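Local coordinates for peptidase M3B, oligoendopeptidase F (Enterococcus faecium, PDB 2QR4), which probably hydrolyses peptide bonds within short peptides as a zinc-dependent metalloendopeptidase of the M3 family, at residues Gly179-Gly182 against Gln183-Ser187; Lys108-Pro111 against Lys112-Val115; His450-Glu454 against Lys455-Leu459; Ala140-Gly143 against Glu144-Ala148. All blocks are in the same frame, centred on the assembly; numbering follows the deposited sequence.

Contact 1 of 4, residues Gly179-Gly182 against Gln183-Ser187; sequences GVYG and QLLES
Leu184 N reaches back to Val180 O (3.2 Å) and Leu185 N to Tyr181 O (2.9 Å), the i to i+4 backbone bonds of the short helix 178-185. Beyond them the step back shortens to three residues, Glu186 N bonding to Gln183 O at 3.0 Å and Ser187 N to Leu184 O at 3.3 Å. The side chains one turn apart pair up on different sides of this helix. Tyr181 starts out pointing away from 183-187, but with CG anti to its own amide nitrogen (chi1 178°) the ring is carried round to Leu185. Leu185 CD2 then lies over one face of the ring, modelled so close that its exact spacing is doubtful; Leu185 CG stands 3.5 Å from Tyr181 OH. Val180 and Leu184 form the second apolar pair, their methyls likewise placed too near for the separation to carry weight, and Leu184 CG settles 3.5 Å from Val180 O. Tyr181, Leu184 and Leu185 face the protein: Tyr181 packs on Phe197 and Leu200, and Leu184 on Val192 and Ala196, so helix 190-206 covers both, while Leu185 meets Tyr282. The solvent side is polar. Gln183 is exposed, with an extended chain, its amide OE1 4.1 Å from Val180 CG2, a loose touch that leaves the amide little fixed by this pair. Past it, Glu186 projects with an extended chain beside the backbone of Gly182, and its CG comes to 3.3 Å from Gly182 O.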
ATOM      1  N   GLY A 179     -13.410   0.355 -20.496  1.00 40.73           N
ATOM      2  CA  GLY A 179     -13.577   0.972 -21.807  1.00 41.98           C
ATOM      3  C   GLY A 179     -15.014   1.019 -22.304  1.00 55.48           C
ATOM      4  O   GLY A 179     -15.416   1.951 -22.989  1.00 56.12           O
ATOM      5  N   VAL A 180     -15.801   0.013 -21.948  1.00 62.14           N
ATOM      6  CA  VAL A 180     -17.132  -0.160 -22.516  1.00 45.43           C
ATOM      7  C   VAL A 180     -18.243   0.292 -21.559  1.00 48.27           C
ATOM      8  O   VAL A 180     -19.355   0.566 -21.994  1.00 49.52           O
ATOM      9  CB  VAL A 180     -17.327  -1.639 -22.917  1.00 50.61           C
ATOM     10  CG1 VAL A 180     -18.683  -2.129 -22.545  1.00 54.03           C
ATOM     11  CG2 VAL A 180     -17.046  -1.850 -24.406  1.00 49.81           C
ATOM     12  N   TYR A 181     -17.937   0.395 -20.265  1.00 41.05           N
ATOM     13  CA  TYR A 181     -18.967   0.639 -19.248  1.00 48.93           C
ATOM     14  C   TYR A 181     -19.789   1.909 -19.468  1.00 48.29           C
ATOM     15  O   TYR A 181     -21.022   1.865 -19.501  1.00 56.12           O
ATOM     16  CB  TYR A 181     -18.364   0.637 -17.841  1.00 38.54           C
ATOM     17  CG  TYR A 181     -19.360   0.931 -16.744  1.00 47.97           C
ATOM     18  CD1 TYR A 181     -20.287  -0.030 -16.328  1.00 45.21           C
ATOM     19  CD2 TYR A 181     -19.382   2.175 -16.124  1.00 48.53           C
ATOM     20  CE1 TYR A 181     -21.212   0.257 -15.316  1.00 40.80           C
ATOM     21  CE2 TYR A 181     -20.290   2.466 -15.126  1.00 41.29           C
ATOM     22  CZ  TYR A 181     -21.202   1.512 -14.721  1.00 47.11           C
ATOM     23  OH  TYR A 181     -22.093   1.834 -13.710  1.00 44.70           O
ATOM     24  N   GLY A 182     -19.110   3.038 -19.600  1.00 45.30           N
ATOM     25  CA  GLY A 182     -19.783   4.308 -19.889  1.00 46.91           C
ATOM     26  C   GLY A 182     -20.740   4.282 -21.068  1.00 35.02           C
ATOM     27  O   GLY A 182     -21.803   4.885 -21.017  1.00 50.14           O
ATOM     28  N   GLN A 183     -20.370   3.592 -22.141  1.00 45.81           N
ATOM     29  CA  GLN A 183     -21.267   3.470 -23.288  1.00 55.31           C
ATOM     30  C   GLN A 183     -22.516   2.760 -22.836  1.00 54.89           C
ATOM     31  O   GLN A 183     -23.628   3.174 -23.155  1.00 51.32           O
ATOM     32  CB  GLN A 183     -20.657   2.627 -24.409  1.00 53.77           C
ATOM     33  CG  GLN A 183     -19.450   3.206 -25.114  1.00 76.19           C
ATOM     34  CD  GLN A 183     -19.095   2.386 -26.349  1.00 80.97           C
ATOM     35  OE1 GLN A 183     -19.146   1.151 -26.319  1.00 80.21           O
ATOM     36  NE2 GLN A 183     -18.754   3.067 -27.446  1.00 82.31           N
ATOM     37  N   LEU A 184     -22.314   1.661 -22.108  1.00 53.80           N
ATOM     38  CA  LEU A 184     -23.416   0.815 -21.679  1.00 44.61           C
ATOM     39  C   LEU A 184     -24.347   1.537 -20.701  1.00 43.25           C
ATOM     40  O   LEU A 184     -25.554   1.322 -20.736  1.00 46.76           O
ATOM     41  CB  LEU A 184     -22.905  -0.498 -21.101  1.00 39.68           C
ATOM     42  CG  LEU A 184     -22.188  -1.414 -22.097  1.00 41.68           C
ATOM     43  CD1 LEU A 184     -21.574  -2.580 -21.366  1.00 43.17           C
ATOM     44  CD2 LEU A 184     -23.116  -1.921 -23.153  1.00 35.71           C
ATOM     45  N   LEU A 185     -23.800   2.411 -19.855  1.00 47.56           N
ATOM     46  CA  LEU A 185     -24.641   3.192 -18.942  1.00 44.21           C
ATOM     47  C   LEU A 185     -25.499   4.231 -19.667  1.00 48.35           C
ATOM     48  O   LEU A 185     -26.419   4.793 -19.077  1.00 57.12           O
ATOM     49  CB  LEU A 185     -23.817   3.845 -17.821  1.00 50.49           C
ATOM     50  CG  LEU A 185     -23.857   3.086 -16.494  1.00 57.66           C
ATOM     51  CD1 LEU A 185     -25.179   3.274 -15.783  1.00 51.14           C
ATOM     52  CD2 LEU A 185     -23.653   1.619 -16.747  1.00 58.11           C
ATOM     53  N   GLU A 186     -25.211   4.472 -20.944  1.00 46.70           N
ATOM     54  CA  GLU A 186     -25.936   5.491 -21.704  1.00 52.83           C
ATOM     55  C   GLU A 186     -26.965   4.873 -22.621  1.00 48.95           C
ATOM     56  O   GLU A 186     -27.729   5.575 -23.270  1.00 50.94           O
ATOM     57  CB  GLU A 186     -24.973   6.334 -22.536  1.00 53.68           C
ATOM     58  CG  GLU A 186     -24.005   7.181 -21.705  1.00 66.74           C
ATOM     59  CD  GLU A 186     -22.968   7.906 -22.562  1.00 68.83           C
ATOM     60  OE1 GLU A 186     -22.973   7.720 -23.801  1.00 73.77           O
ATOM     61  OE2 GLU A 186     -22.145   8.654 -21.993  1.00 71.85           O
ATOM     62  N   SER A 187     -26.978   3.550 -22.677  1.00 49.05           N
ATOM     63  CA  SER A 187     -27.825   2.844 -23.623  1.00 47.25           C
ATOM     64  C   SER A 187     -29.298   3.184 -23.408  1.00 46.54           C
ATOM     65  O   SER A 187     -29.741   3.415 -22.279  1.00 42.82           O
ATOM     66  CB  SER A 187     -27.596   1.335 -23.492  1.00 44.91           C
ATOM     67  OG  SER A 187     -28.654   0.611 -24.095  1.00 54.38           O
TER

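Contact 2 of 4, residues Lys108-Pro111 against Lys112-Val115; sequences KEEP and KLEV
Glu110 and Pro111 supply the carbonyls for a 3-10 turn that joins helix 100-109 to helix 117-124. The backbone bonds step back three residues: Leu113 N to Glu110 O and Glu114 N to Pro111 O, each 2.8 Å. A further step, Val115 N to Lys112 O, is weak at 3.4 Å. Glu110 is the first residue to leave the helical backbone angles, and the turn follows directly from it.

The polar side-chain contact also belongs to Glu110. Its chain leaves with CG anti to the backbone nitrogen (chi1 177°) and then bends (chi2 52°), which curls the carboxylate back over the start of the turn. There OE2 takes the N-H of Lys112 at 3.2 Å, a fairly straight bond that arrives from above the carboxylate plane. The lysine's aliphatic chain crosses the carboxylate, Lys112 CG lying 3.4 Å from Glu110 OE2. Glu110 OE1 and Lys112 NZ stay 4.6 Å apart, where their opposite charges probably still attract, though beyond a salt bridge. Glu114, by contrast, sends its carboxylate onward to a salt bridge with Arg117.

Apolar contact is slighter, with Glu110 CB 4.2 Å from Leu113 CD1. Glu110, Lys112 and the buried Leu113 all touch Leu37 of helix 33-63, and Leu113 also packs on Tyr106 and Phe107. Leu113 CB sits 3.2 Å from Glu110 O, beside the carbonyl that its own amide holds.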
ATOM      1  N   LYS A 108      19.264  42.231  -2.777  1.00 46.75           N
ATOM      2  CA  LYS A 108      19.791  43.548  -3.104  1.00 50.55           C
ATOM      3  C   LYS A 108      21.142  43.395  -3.786  1.00 53.53           C
ATOM      4  O   LYS A 108      21.438  44.087  -4.759  1.00 58.52           O
ATOM      5  CB  LYS A 108      19.945  44.414  -1.852  1.00 54.72           C
ATOM      6  CG  LYS A 108      18.669  45.100  -1.389  1.00 59.35           C
ATOM      7  CD  LYS A 108      18.994  46.334  -0.561  1.00 63.40           C
ATOM      8  CE  LYS A 108      19.930  47.265  -1.328  1.00 70.50           C
ATOM      9  NZ  LYS A 108      20.237  48.511  -0.577  1.00 69.10           N
ATOM     10  N   GLU A 109      21.954  42.476  -3.273  1.00 53.08           N
ATOM     11  CA  GLU A 109      23.320  42.289  -3.764  1.00 55.96           C
ATOM     12  C   GLU A 109      23.377  41.627  -5.141  1.00 55.54           C
ATOM     13  O   GLU A 109      24.282  41.899  -5.923  1.00 52.13           O
ATOM     14  CB  GLU A 109      24.149  41.479  -2.757  1.00 58.50           C
ATOM     15  CG  GLU A 109      24.023  41.969  -1.320  1.00 62.16           C
ATOM     16  CD  GLU A 109      24.977  41.279  -0.361  1.00 62.91           C
ATOM     17  OE1 GLU A 109      25.430  41.953   0.591  1.00 66.78           O
ATOM     18  OE2 GLU A 109      25.274  40.076  -0.553  1.00 55.59           O
ATOM     19  N   GLU A 110      22.417  40.755  -5.431  1.00 58.26           N
ATOM     20  CA  GLU A 110      22.444  39.988  -6.676  1.00 54.00           C
ATOM     21  C   GLU A 110      21.088  39.954  -7.378  1.00 48.57           C
ATOM     22  O   GLU A 110      20.325  39.004  -7.215  1.00 53.85           O
ATOM     23  CB  GLU A 110      22.956  38.561  -6.422  1.00 43.49           C
ATOM     24  CG  GLU A 110      22.946  37.653  -7.648  1.00 51.82           C
ATOM     25  CD  GLU A 110      23.649  38.260  -8.864  1.00 47.25           C
ATOM     26  OE1 GLU A 110      24.647  37.673  -9.325  1.00 50.41           O
ATOM     27  OE2 GLU A 110      23.205  39.313  -9.359  1.00 44.50           O
ATOM     28  N   PRO A 111      20.806  40.987  -8.181  1.00 47.43           N
ATOM     29  CA  PRO A 111      19.574  41.155  -8.946  1.00 45.26           C
ATOM     30  C   PRO A 111      19.119  39.868  -9.620  1.00 43.04           C
ATOM     31  O   PRO A 111      17.921  39.618  -9.720  1.00 48.93           O
ATOM     32  CB  PRO A 111      19.957  42.193 -10.017  1.00 55.39           C
ATOM     33  CG  PRO A 111      21.438  42.483  -9.818  1.00 57.13           C
ATOM     34  CD  PRO A 111      21.734  42.104  -8.404  1.00 51.90           C
ATOM     35  N   LYS A 112      20.074  39.062 -10.071  1.00 39.45           N
ATOM     36  CA  LYS A 112      19.774  37.802 -10.737  1.00 31.72           C
ATOM     37  C   LYS A 112      18.870  36.899  -9.905  1.00 36.82           C
ATOM     38  O   LYS A 112      18.148  36.049 -10.446  1.00 42.33           O
ATOM     39  CB  LYS A 112      21.067  37.052 -11.038  1.00 37.36           C
ATOM     40  CG  LYS A 112      21.994  37.706 -12.047  1.00 44.86           C
ATOM     41  CD  LYS A 112      22.931  36.640 -12.575  1.00 53.82           C
ATOM     42  CE  LYS A 112      24.083  37.186 -13.366  1.00 61.63           C
ATOM     43  NZ  LYS A 112      25.045  36.074 -13.599  1.00 62.86           N
ATOM     44  N   LEU A 113      18.923  37.064  -8.585  1.00 35.55           N
ATOM     45  CA  LEU A 113      18.080  36.282  -7.678  1.00 40.02           C
ATOM     46  C   LEU A 113      16.604  36.624  -7.834  1.00 43.20           C
ATOM     47  O   LEU A 113      15.739  35.849  -7.436  1.00 45.82           O
ATOM     48  CB  LEU A 113      18.487  36.521  -6.231  1.00 36.74           C
ATOM     49  CG  LEU A 113      19.666  35.720  -5.689  1.00 42.56           C
ATOM     50  CD1 LEU A 113      20.082  36.338  -4.371  1.00 47.46           C
ATOM     51  CD2 LEU A 113      19.313  34.261  -5.507  1.00 34.87           C
ATOM     52  N   GLU A 114      16.320  37.790  -8.405  1.00 43.96           N
ATOM     53  CA  GLU A 114      14.945  38.231  -8.580  1.00 48.10           C
ATOM     54  C   GLU A 114      14.132  37.189  -9.356  1.00 47.12           C
ATOM     55  O   GLU A 114      12.921  37.084  -9.188  1.00 49.52           O
ATOM     56  CB  GLU A 114      14.907  39.598  -9.274  1.00 46.95           C
ATOM     57  CG  GLU A 114      13.723  40.478  -8.873  1.00 57.19           C
ATOM     58  CD  GLU A 114      13.640  40.745  -7.367  1.00 63.85           C
ATOM     59  OE1 GLU A 114      14.670  41.063  -6.731  1.00 57.21           O
ATOM     60  OE2 GLU A 114      12.524  40.649  -6.818  1.00 63.03           O
ATOM     61  N   VAL A 115      14.810  36.402 -10.184  1.00 45.87           N
ATOM     62  CA  VAL A 115      14.142  35.373 -10.975  1.00 44.33           C
ATOM     63  C   VAL A 115      13.527  34.300 -10.085  1.00 54.35           C
ATOM     64  O   VAL A 115      12.598  33.605 -10.504  1.00 55.63           O
ATOM     65  CB  VAL A 115      15.114  34.690 -11.960  1.00 48.72           C
ATOM     66  CG1 VAL A 115      14.401  33.628 -12.754  1.00 34.52           C
ATOM     67  CG2 VAL A 115      15.744  35.716 -12.896  1.00 53.63           C
TER

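Contact 3 of 4, residues His450-Glu454 against Lys455-Leu459; sequences HTEDE and KGVPL
Glu452 O receives Val457 N at 3.0 Å and Asp453 O receives Gly456 N at 2.9 Å, the Schellman motif that ends helix 418-454. Gly456 has a positive phi of 87°, a backbone shape in which a CB would jam against Lys455 O. The chain thereby turns back along the helix, and the close packing gathers on Glu452. Its chain bends at chi2 (-63°), which sets the carboxylate between Lys455 and Val457. Val457 CG1 and CG2 both lie 3.6 Å from Glu452 OE1, which is hydrogen-bonded to Tyr463. The two methyls of Leu459 reach adjacent residues, CD1 4.1 Å from Glu452 CB and CD2 3.9 Å from Asp453 CB. The carboxylate of Asp453 is turned elsewhere, to Lys220 and Asn223 on helix 208-228. Elsewhere on the loop, Pro458 packs on Ala75 of the second subunit.

The solvent side is looser. Lys455 is exposed and runs alongside Glu452, pointing the same way; its NZ forms a salt bridge of 3.1 Å with Glu452 OE2, though as a hydrogen bond it is weak. With one oxygen at a lysine and the other at a tyrosine, the carboxylate of the buried Glu452 probably keeps its negative charge.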
ATOM      1  N   HIS A 450     -10.766  12.076   5.747  1.00 37.06           N
ATOM      2  CA  HIS A 450      -9.593  12.580   6.457  1.00 37.75           C
ATOM      3  C   HIS A 450      -9.903  12.936   7.914  1.00 38.73           C
ATOM      4  O   HIS A 450      -9.159  12.559   8.821  1.00 38.43           O
ATOM      5  CB  HIS A 450      -8.982  13.791   5.763  1.00 30.14           C
ATOM      6  CG  HIS A 450      -8.359  13.489   4.439  1.00 42.64           C
ATOM      7  ND1 HIS A 450      -7.006  13.287   4.285  1.00 43.56           N
ATOM      8  CD2 HIS A 450      -8.898  13.385   3.201  1.00 37.09           C
ATOM      9  CE1 HIS A 450      -6.739  13.049   3.014  1.00 36.87           C
ATOM     10  NE2 HIS A 450      -7.870  13.106   2.335  1.00 42.81           N
ATOM     11  N   THR A 451     -10.986  13.677   8.131  1.00 31.80           N
ATOM     12  CA  THR A 451     -11.348  14.100   9.490  1.00 44.20           C
ATOM     13  C   THR A 451     -11.694  12.920  10.391  1.00 33.56           C
ATOM     14  O   THR A 451     -11.330  12.911  11.557  1.00 44.26           O
ATOM     15  CB  THR A 451     -12.497  15.115   9.490  1.00 39.07           C
ATOM     16  OG1 THR A 451     -13.582  14.590   8.707  1.00 45.30           O
ATOM     17  CG2 THR A 451     -12.008  16.431   8.877  1.00 32.45           C
ATOM     18  N   GLU A 452     -12.382  11.927   9.830  1.00 36.68           N
ATOM     19  CA  GLU A 452     -12.721  10.707  10.558  1.00 38.16           C
ATOM     20  C   GLU A 452     -11.485   9.924  10.967  1.00 42.74           C
ATOM     21  O   GLU A 452     -11.322   9.574  12.134  1.00 46.39           O
ATOM     22  CB  GLU A 452     -13.650   9.838   9.721  1.00 34.62           C
ATOM     23  CG  GLU A 452     -15.077  10.389   9.662  1.00 47.11           C
ATOM     24  CD  GLU A 452     -15.756  10.434  11.039  1.00 54.17           C
ATOM     25  OE1 GLU A 452     -16.245   9.381  11.499  1.00 52.52           O
ATOM     26  OE2 GLU A 452     -15.812  11.520  11.659  1.00 46.03           O
ATOM     27  N   ASP A 453     -10.603   9.669  10.009  1.00 45.27           N
ATOM     28  CA  ASP A 453      -9.341   8.986  10.296  1.00 46.14           C
ATOM     29  C   ASP A 453      -8.483   9.741  11.316  1.00 44.07           C
ATOM     30  O   ASP A 453      -7.833   9.146  12.168  1.00 40.49           O
ATOM     31  CB  ASP A 453      -8.535   8.766   9.010  1.00 44.85           C
ATOM     32  CG  ASP A 453      -7.151   8.220   9.289  1.00 46.73           C
ATOM     33  OD1 ASP A 453      -7.003   6.989   9.406  1.00 41.82           O
ATOM     34  OD2 ASP A 453      -6.207   9.024   9.402  1.00 43.15           O
ATOM     35  N   GLU A 454      -8.469  11.059  11.221  1.00 44.66           N
ATOM     36  CA  GLU A 454      -7.673  11.838  12.146  1.00 46.56           C
ATOM     37  C   GLU A 454      -8.214  11.686  13.569  1.00 44.28           C
ATOM     38  O   GLU A 454      -7.437  11.572  14.509  1.00 39.17           O
ATOM     39  CB  GLU A 454      -7.563  13.295  11.675  1.00 45.39           C
ATOM     40  CG  GLU A 454      -7.917  14.354  12.696  1.00 74.52           C
ATOM     41  CD  GLU A 454      -8.938  15.356  12.135  1.00 85.00           C
ATOM     42  OE1 GLU A 454     -10.116  15.312  12.579  1.00 72.55           O
ATOM     43  OE2 GLU A 454      -8.570  16.165  11.237  1.00 76.52           O
ATOM     44  N   LYS A 455      -9.537  11.655  13.724  1.00 41.86           N
ATOM     45  CA  LYS A 455     -10.155  11.404  15.036  1.00 47.18           C
ATOM     46  C   LYS A 455      -9.947   9.963  15.504  1.00 41.69           C
ATOM     47  O   LYS A 455     -10.333   9.600  16.598  1.00 44.73           O
ATOM     48  CB  LYS A 455     -11.659  11.717  15.013  1.00 48.42           C
ATOM     49  CG  LYS A 455     -12.012  13.175  14.726  1.00 52.01           C
ATOM     50  CD  LYS A 455     -13.499  13.452  14.946  1.00 55.09           C
ATOM     51  CE  LYS A 455     -14.352  12.362  14.317  1.00 67.88           C
ATOM     52  NZ  LYS A 455     -15.811  12.494  14.604  1.00 57.40           N
ATOM     53  N   GLY A 456      -9.346   9.129  14.674  1.00 45.52           N
ATOM     54  CA  GLY A 456      -9.110   7.746  15.070  1.00 43.52           C
ATOM     55  C   GLY A 456     -10.256   6.781  14.795  1.00 54.29           C
ATOM     56  O   GLY A 456     -10.286   5.681  15.350  1.00 50.06           O
ATOM     57  N   VAL A 457     -11.217   7.161  13.953  1.00 39.61           N
ATOM     58  CA  VAL A 457     -12.245   6.187  13.627  1.00 46.49           C
ATOM     59  C   VAL A 457     -11.879   5.333  12.420  1.00 44.82           C
ATOM     60  O   VAL A 457     -11.604   5.848  11.342  1.00 50.88           O
ATOM     61  CB  VAL A 457     -13.698   6.762  13.587  1.00 48.10           C
ATOM     62  CG1 VAL A 457     -13.726   8.232  13.873  1.00 41.37           C
ATOM     63  CG2 VAL A 457     -14.410   6.389  12.308  1.00 41.87           C
ATOM     64  N   PRO A 458     -11.873   4.009  12.611  1.00 45.98           N
ATOM     65  CA  PRO A 458     -11.454   3.100  11.555  1.00 35.67           C
ATOM     66  C   PRO A 458     -12.289   3.249  10.285  1.00 45.02           C
ATOM     67  O   PRO A 458     -13.526   3.215  10.309  1.00 44.71           O
ATOM     68  CB  PRO A 458     -11.686   1.719  12.169  1.00 36.67           C
ATOM     69  CG  PRO A 458     -11.645   1.957  13.646  1.00 34.81           C
ATOM     70  CD  PRO A 458     -12.306   3.283  13.815  1.00 36.44           C
ATOM     71  N   LEU A 459     -11.590   3.391   9.180  1.00 38.03           N
ATOM     72  CA  LEU A 459     -12.202   3.467   7.880  1.00 41.13           C
ATOM     73  C   LEU A 459     -12.375   2.083   7.269  1.00 38.03           C
ATOM     74  O   LEU A 459     -11.811   1.793   6.224  1.00 46.97           O
ATOM     75  CB  LEU A 459     -11.316   4.317   6.986  1.00 34.08           C
ATOM     76  CG  LEU A 459     -11.673   5.802   6.871  1.00 55.22           C
ATOM     77  CD1 LEU A 459     -12.293   6.359   8.121  1.00 39.50           C
ATOM     78  CD2 LEU A 459     -10.478   6.626   6.455  1.00 46.99           C
TER

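Contact 4 of 4, residues Ala140-Gly143 against Glu144-Ala148; sequences AGAG and EIFDA
The junction between helix 133-141 and helix 143-160 places Ala142 and Gly143 against Phe146 and Asp147, in the first turn of the second helix. Phe146 N bonds to Ala142 O at 3.1 Å, and Asp147 N to Gly143 O at 3.0 Å. The first helix finishes with Gly143 N on Ala140 O, also 3.0 Å, so Gly143 gives its N-H to the end of one helix and its carbonyl to the start of the next.

Phe146 makes the main side-chain contact. With CG beside its own backbone nitrogen (chi1 -71°), the ring is laid back along the turn toward the junction. Its CE1 meets the methyl of Ala142, with 3.7 Å between Ala142 CB and Phe146 CE1. The CA of Gly143 lies at the ring edge, near its plane. Ala142 O approaches obliquely, 3.3 Å from Phe146 CD1, and the same oxygen has Ile145 CB at 3.2 Å. On another side of the turn, Asp147 CG stands 3.4 Å from Gly143 O.

Glu144 leads its carboxylate away from the junction, to a weak hydrogen bond between its OE1 and Ser82 and a long, weak ion pair with Lys220 of the second subunit. The apolar residues also face that subunit: Ala142 packs on its Phe224, and Phe146 on its Ile145. Two successive helices, 133-141 and 143-160, broken at Ala142 and Gly143 and facing the second subunit, form a short helix-to-helix junction.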
ATOM      1  N   ALA A 140      11.521  12.500   2.525  1.00 46.33           N
ATOM      2  CA  ALA A 140      11.739  12.439   1.086  1.00 44.41           C
ATOM      3  C   ALA A 140      12.069  11.020   0.699  1.00 49.22           C
ATOM      4  O   ALA A 140      11.494  10.473  -0.245  1.00 46.21           O
ATOM      5  CB  ALA A 140      12.862  13.380   0.643  1.00 35.59           C
ATOM      6  N   GLY A 141      12.992  10.425   1.444  1.00 41.61           N
ATOM      7  CA  GLY A 141      13.444   9.074   1.153  1.00 39.26           C
ATOM      8  C   GLY A 141      12.361   8.015   1.300  1.00 47.01           C
ATOM      9  O   GLY A 141      12.481   6.924   0.748  1.00 51.79           O
ATOM     10  N   ALA A 142      11.304   8.339   2.037  1.00 43.81           N
ATOM     11  CA  ALA A 142      10.222   7.396   2.297  1.00 47.64           C
ATOM     12  C   ALA A 142       9.066   7.601   1.332  1.00 48.54           C
ATOM     13  O   ALA A 142       8.067   6.891   1.409  1.00 46.33           O
ATOM     14  CB  ALA A 142       9.719   7.551   3.708  1.00 36.72           C
ATOM     15  N   GLY A 143       9.212   8.574   0.432  1.00 48.48           N
ATOM     16  CA  GLY A 143       8.126   9.005  -0.452  1.00 47.71           C
ATOM     17  C   GLY A 143       7.468   7.887  -1.252  1.00 54.08           C
ATOM     18  O   GLY A 143       6.243   7.864  -1.416  1.00 50.21           O
ATOM     19  N   GLU A 144       8.283   6.961  -1.750  1.00 45.07           N
ATOM     20  CA  GLU A 144       7.775   5.799  -2.460  1.00 53.75           C
ATOM     21  C   GLU A 144       6.841   4.982  -1.575  1.00 51.82           C
ATOM     22  O   GLU A 144       5.760   4.578  -2.006  1.00 61.44           O
ATOM     23  CB  GLU A 144       8.931   4.929  -2.939  1.00 52.38           C
ATOM     24  CG  GLU A 144       9.565   5.416  -4.206  1.00 51.23           C
ATOM     25  CD  GLU A 144      10.548   4.428  -4.777  1.00 62.39           C
ATOM     26  OE1 GLU A 144      11.701   4.395  -4.293  1.00 62.58           O
ATOM     27  OE2 GLU A 144      10.173   3.695  -5.720  1.00 71.29           O
ATOM     28  N   ILE A 145       7.256   4.741  -0.338  1.00 39.38           N
ATOM     29  CA  ILE A 145       6.398   4.047   0.602  1.00 45.07           C
ATOM     30  C   ILE A 145       5.065   4.796   0.765  1.00 48.34           C
ATOM     31  O   ILE A 145       4.005   4.199   0.635  1.00 43.40           O
ATOM     32  CB  ILE A 145       7.080   3.870   1.962  1.00 49.25           C
ATOM     33  CG1 ILE A 145       8.491   3.305   1.792  1.00 45.72           C
ATOM     34  CG2 ILE A 145       6.250   3.003   2.857  1.00 40.98           C
ATOM     35  CD1 ILE A 145       8.588   2.126   0.876  1.00 48.01           C
ATOM     36  N   PHE A 146       5.099   6.107   0.996  1.00 47.22           N
ATOM     37  CA  PHE A 146       3.825   6.856   1.133  1.00 49.87           C
ATOM     38  C   PHE A 146       2.901   6.756  -0.077  1.00 49.71           C
ATOM     39  O   PHE A 146       1.686   6.667   0.075  1.00 46.96           O
ATOM     40  CB  PHE A 146       4.063   8.325   1.490  1.00 49.46           C
ATOM     41  CG  PHE A 146       4.560   8.515   2.877  1.00 52.90           C
ATOM     42  CD1 PHE A 146       5.902   8.680   3.124  1.00 52.52           C
ATOM     43  CD2 PHE A 146       3.686   8.492   3.940  1.00 58.50           C
ATOM     44  CE1 PHE A 146       6.367   8.826   4.413  1.00 69.12           C
ATOM     45  CE2 PHE A 146       4.149   8.636   5.233  1.00 73.61           C
ATOM     46  CZ  PHE A 146       5.489   8.797   5.470  1.00 60.19           C
ATOM     47  N   ASP A 147       3.478   6.753  -1.275  1.00 40.91           N
ATOM     48  CA  ASP A 147       2.680   6.722  -2.488  1.00 55.03           C
ATOM     49  C   ASP A 147       2.307   5.303  -2.937  1.00 50.59           C
ATOM     50  O   ASP A 147       1.545   5.149  -3.886  1.00 43.46           O
ATOM     51  CB  ASP A 147       3.411   7.456  -3.627  1.00 57.74           C
ATOM     52  CG  ASP A 147       3.613   8.944  -3.334  1.00 74.16           C
ATOM     53  OD1 ASP A 147       3.001   9.453  -2.369  1.00 76.01           O
ATOM     54  OD2 ASP A 147       4.390   9.606  -4.061  1.00 86.32           O
ATOM     55  N   ALA A 148       2.830   4.271  -2.275  1.00 37.95           N
ATOM     56  CA  ALA A 148       2.698   2.924  -2.844  1.00 52.18           C
ATOM     57  C   ALA A 148       1.243   2.478  -3.041  1.00 56.74           C
ATOM     58  O   ALA A 148       0.904   1.876  -4.068  1.00 56.94           O
ATOM     59  CB  ALA A 148       3.465   1.904  -2.026  1.00 39.94           C
TER

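How the contacts relate
Contacts 1 and 4 are partly buried and combine i to i+4 backbone bonds with mainly apolar side chains, whereas contacts 2 and 3 lie at the surface and use glutamates with lysines. Contacts 2 and 3 both end a helix, one through a 3-10 turn and the other through a Schellman motif; contact 4 joins two helices, and contact 1 spans a single short one. Contacts 3 and 4 have centres about 21 Å apart and both touch the second subunit. Lys220 serves each, pairing with Asp453 within its chain and weakly with Glu144 of the partner. Contacts 1 and 2, with centres about 56 Å apart, lie on opposite sides of the chain's centre.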